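Local coordinates for protein methionine gamma-lyase (Trichomonas vaginalis, PDB 1PFF) that belongs to the Cys/Met metabolism family of PLP-dependent enzymes, which share the aminotransferase-like fold, and assembles from four protein chains, at residues A[193-196]-A[197-200]; A[260-263]-A[264-267]. All blocks are in the same frame, centred on the assembly; numbering follows the deposited sequence.

Both contacts are local, each made within one continuous run of chain. Neither closes a long loop. Going from the N terminus, the chain first builds the seven-stranded mixed sheet and then enters the long helix 183-216. Contact 1 lies there, at a kink, and ties one turn of this helix to the next beside helices 2-11 and 125-128. The chain continues into the five-stranded sheet region. Contact 2 follows at the end of helix 255-263, where the chain leaves for strand 269-270. The two are in series and neither nest nor cross. The centres of contact 1 and contact 2 are about 28 Å apart. Contact 1 faces a second subunit, whereas contact 2 touches no other chain of the assembly.

Contact 1: residues A[193-196]-A[197-200]; sequences TLTL and DMRV
Just after a kink in the long helix 183-216, Thr195 and Arg199 meet one turn apart. Arg199 N donates to Thr195 O at 2.9 Å, and its side chain returns to the same residue. Arg199 NE meets Thr195 OG1 at 2.9 Å, with an N-H...O angle of 167°. The hydroxyl oxygen lies at the guanidinium edge, in its plane, while Thr195 O and Leu196 CA lie over one face. The arginine chain bends at chi3 (-63°), which folds the guanidinium back over the preceding turn. Its terminal nitrogens bond to the carbonyls of Tyr146, Ile147 and Gly192, the last reaching back past the kink. Val200 N donates to Leu196 O at 2.9 Å. Beside this bond, Leu196 CD1 packs on Val200 CG2 at 3.7 Å, the two side chains lying side by side, and both touch Ile127 of helix 125-128. In the turn after the kink, water 1 links Thr193 O to Asp197 N, and water 2 links Leu194 O to Met198 N. Asp197 forms salt bridges with Lys201 and with Arg202 of the second subunit. The waters thus stand in for direct helical bonds, and the buried guanidinium is held in orientation by a hydroxyl and several backbone carbonyls.

Contact 2: residues A[260-263]-A[264-267]; sequences KVLD and NCHV
Asn264 folds back on Lys260 where helix 255-263 gives way to a loop. Its CB lies 3.6 Å from Val261 O, the carbonyl that also accepts the backbone bond from Asn264 N at 2.8 Å. CG is placed beside the backbone N (chi1 -79°), which brings the amide within bonding distance of the Lys260 carbonyl. Asn264 CG itself approaches Lys260 O at 3.9 Å. At the tip, ND2 donates to Lys260 O at 3.0 Å. The bond is nearly straight, with an N-H...O angle of 172°, and the acceptor lies close to the amide plane. The other tip atom, OD1, has a weak hydrogen bond from Gln325. The amide is thus engaged at both ends, which should limit its rotation. Next along the chain, Cys265 N makes a weak bond to Leu262 O at 3.4 Å. Cys265 SG comes within 3.6 Å of Val261 O and makes loose contacts with both Val261 CG1 and Leu262 CD2. Asn264 rests against Ala326 of helix 316-328, and Val261 against Leu327. Leu262 and Cys265 touch Ile281 of strand 280-282, so this helix end sits between that C-terminal helix and the smaller sheet.

Contact 1: residues A[193-196]-A[197-200]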
loop_
_atom_site.group_PDB
_atom_site.type_symbol
_atom_site.label_atom_id
_atom_site.label_comp_id
_atom_site.label_asym_id
_atom_site.label_seq_id
_atom_site.Cartn_x
_atom_site.Cartn_y
_atom_site.Cartn_z
ATOM N N THR A 193 -3.337 -15.688 5.329
ATOM C CA THR A 193 -3.746 -17.100 5.289
ATOM C C THR A 193 -2.561 -18.046 5.409
ATOM O O THR A 193 -2.726 -19.192 5.803
ATOM C CB THR A 193 -4.551 -17.458 4.012
ATOM O OG1 THR A 193 -3.727 -17.279 2.851
ATOM C CG2 THR A 193 -5.751 -16.506 3.817
ATOM N N LEU A 194 -1.372 -17.549 5.072
ATOM C CA LEU A 194 -0.148 -18.344 5.131
ATOM C C LEU A 194 0.327 -18.645 6.558
ATOM O O LEU A 194 1.128 -19.565 6.763
ATOM C CB LEU A 194 0.974 -17.647 4.342
ATOM C CG LEU A 194 0.764 -17.436 2.836
ATOM C CD1 LEU A 194 1.795 -16.451 2.287
ATOM C CD2 LEU A 194 0.855 -18.763 2.069
ATOM N N THR A 195 -0.145 -17.856 7.530
ATOM C CA THR A 195 0.202 -18.055 8.944
ATOM C C THR A 195 -1.034 -18.342 9.790
ATOM O O THR A 195 -0.949 -18.446 11.010
ATOM C CB THR A 195 0.947 -16.840 9.531
ATOM O OG1 THR A 195 0.142 -15.656 9.401
ATOM C CG2 THR A 195 2.234 -16.544 8.751
ATOM N N LEU A 196 -2.182 -18.466 9.138
ATOM C CA LEU A 196 -3.445 -18.652 9.850
ATOM C C LEU A 196 -3.468 -19.942 10.690
ATOM O O LEU A 196 -3.818 -19.914 11.870
ATOM C CB LEU A 196 -4.608 -18.598 8.856
ATOM C CG LEU A 196 -6.005 -19.031 9.322
ATOM C CD1 LEU A 196 -6.612 -18.056 10.294
ATOM C CD2 LEU A 196 -6.901 -19.235 8.106
ATOM N N ASP A 197 -3.067 -21.058 10.087
ATOM C CA ASP A 197 -3.007 -22.337 10.793
ATOM C C ASP A 197 -2.160 -22.236 12.064
ATOM O O ASP A 197 -2.593 -22.631 13.154
ATOM C CB ASP A 197 -2.450 -23.411 9.849
ATOM C CG ASP A 197 -2.423 -24.797 10.477
ATOM O OD1 ASP A 197 -1.395 -25.159 11.084
ATOM O OD2 ASP A 197 -3.365 -25.601 10.376
ATOM N N MET A 198 -0.961 -21.675 11.910
ATOM C CA MET A 198 -0.025 -21.475 13.010
ATOM C C MET A 198 -0.611 -20.606 14.131
ATOM O O MET A 198 -0.560 -20.976 15.301
ATOM C CB MET A 198 1.263 -20.852 12.447
ATOM C CG MET A 198 2.324 -20.467 13.458
ATOM S SD MET A 198 3.468 -19.305 12.637
ATOM C CE MET A 198 2.655 -17.768 12.892
ATOM N N ARG A 199 -1.162 -19.453 13.769
ATOM C CA ARG A 199 -1.647 -18.488 14.760
ATOM C C ARG A 199 -2.879 -18.996 15.515
ATOM O O ARG A 199 -3.000 -18.802 16.732
ATOM C CB ARG A 199 -1.944 -17.145 14.079
ATOM C CG ARG A 199 -0.682 -16.277 13.840
ATOM C CD ARG A 199 -0.923 -14.941 13.118
ATOM N NE ARG A 199 -1.436 -15.116 11.754
ATOM C CZ ARG A 199 -2.727 -15.047 11.423
ATOM N NH1 ARG A 199 -3.643 -14.815 12.363
ATOM N NH2 ARG A 199 -3.100 -15.213 10.162
ATOM N N VAL A 200 -3.796 -19.638 14.796
ATOM C CA VAL A 200 -5.012 -20.150 15.418
ATOM C C VAL A 200 -4.705 -21.295 16.381
ATOM O O VAL A 200 -5.212 -21.319 17.513
ATOM C CB VAL A 200 -6.056 -20.563 14.372
ATOM C CG1 VAL A 200 -7.144 -21.476 14.988
ATOM C CG2 VAL A 200 -6.703 -19.322 13.790
HETATM O O HOH W 1 -2.006 -21.248 7.277
HETATM O O HOH W 2 0.172 -21.281 9.251
#

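Contact 2: residues A[260-263]-A[264-267]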
loop_
_atom_site.group_PDB
_atom_site.type_symbol
_atom_site.label_atom_id
_atom_site.label_comp_id
_atom_site.label_asym_id
_atom_site.label_seq_id
_atom_site.Cartn_x
_atom_site.Cartn_y
_atom_site.Cartn_z
ATOM N N LYS A 260 -8.981 -3.559 39.160
ATOM C CA LYS A 260 -7.666 -3.732 39.788
ATOM C C LYS A 260 -6.822 -4.757 39.037
ATOM O O LYS A 260 -5.636 -4.534 38.811
ATOM C CB LYS A 260 -7.799 -4.138 41.261
ATOM C CG LYS A 260 -6.497 -4.011 42.067
ATOM C CD LYS A 260 -6.714 -4.311 43.548
ATOM C CE LYS A 260 -5.373 -4.449 44.279
ATOM N NZ LYS A 260 -5.517 -4.240 45.760
ATOM N N VAL A 261 -7.442 -5.884 38.671
ATOM C CA VAL A 261 -6.769 -6.906 37.865
ATOM C C VAL A 261 -6.276 -6.306 36.544
ATOM O O VAL A 261 -5.090 -6.409 36.217
ATOM C CB VAL A 261 -7.668 -8.154 37.622
ATOM C CG1 VAL A 261 -7.076 -9.081 36.530
ATOM C CG2 VAL A 261 -7.862 -8.923 38.916
ATOM N N LEU A 262 -7.179 -5.656 35.809
ATOM C CA LEU A 262 -6.842 -5.102 34.497
ATOM C C LEU A 262 -5.778 -4.010 34.578
ATOM O O LEU A 262 -4.983 -3.849 33.650
ATOM C CB LEU A 262 -8.085 -4.584 33.759
ATOM C CG LEU A 262 -9.126 -5.581 33.214
ATOM C CD1 LEU A 262 -9.702 -5.111 31.878
ATOM C CD2 LEU A 262 -8.592 -6.997 33.097
ATOM N N ASP A 263 -5.761 -3.273 35.692
ATOM C CA ASP A 263 -4.716 -2.271 35.929
ATOM C C ASP A 263 -3.327 -2.911 36.068
ATOM O O ASP A 263 -2.306 -2.229 35.941
ATOM C CB ASP A 263 -5.048 -1.409 37.160
ATOM C CG ASP A 263 -6.089 -0.319 36.864
ATOM O OD1 ASP A 263 -6.226 0.107 35.699
ATOM O OD2 ASP A 263 -6.824 0.185 37.736
ATOM N N ASN A 264 -3.298 -4.221 36.320
ATOM C CA ASN A 264 -2.051 -4.951 36.530
ATOM C C ASN A 264 -1.674 -5.965 35.445
ATOM O O ASN A 264 -0.793 -6.802 35.652
ATOM C CB ASN A 264 -2.061 -5.609 37.902
ATOM C CG ASN A 264 -1.752 -4.628 38.996
ATOM O OD1 ASN A 264 -0.586 -4.358 39.284
ATOM N ND2 ASN A 264 -2.791 -4.053 39.590
ATOM N N CYS A 265 -2.341 -5.882 34.299
ATOM C CA CYS A 265 -1.945 -6.655 33.129
ATOM C C CYS A 265 -0.921 -5.856 32.329
ATOM O O CYS A 265 -1.125 -4.679 32.031
ATOM C CB CYS A 265 -3.159 -7.008 32.278
ATOM S SG CYS A 265 -4.316 -8.115 33.120
ATOM N N HIS A 266 0.182 -6.512 31.994
ATOM C CA HIS A 266 1.290 -5.865 31.312
ATOM C C HIS A 266 1.492 -6.490 29.929
ATOM O O HIS A 266 1.309 -5.814 28.910
ATOM C CB HIS A 266 2.558 -5.929 32.181
ATOM C CG HIS A 266 2.362 -5.406 33.577
ATOM N ND1 HIS A 266 2.689 -4.117 33.946
ATOM C CD2 HIS A 266 1.867 -5.997 34.691
ATOM C CE1 HIS A 266 2.405 -3.936 35.224
ATOM N NE2 HIS A 266 1.905 -5.062 35.701
ATOM N N VAL A 267 1.830 -7.780 29.902
ATOM C CA VAL A 267 2.040 -8.531 28.658
ATOM C C VAL A 267 0.718 -8.685 27.904
ATOM O O VAL A 267 0.654 -8.536 26.677
ATOM C CB VAL A 267 2.672 -9.915 28.953
ATOM C CG1 VAL A 267 2.673 -10.810 27.718
ATOM C CG2 VAL A 267 4.077 -9.741 29.492
#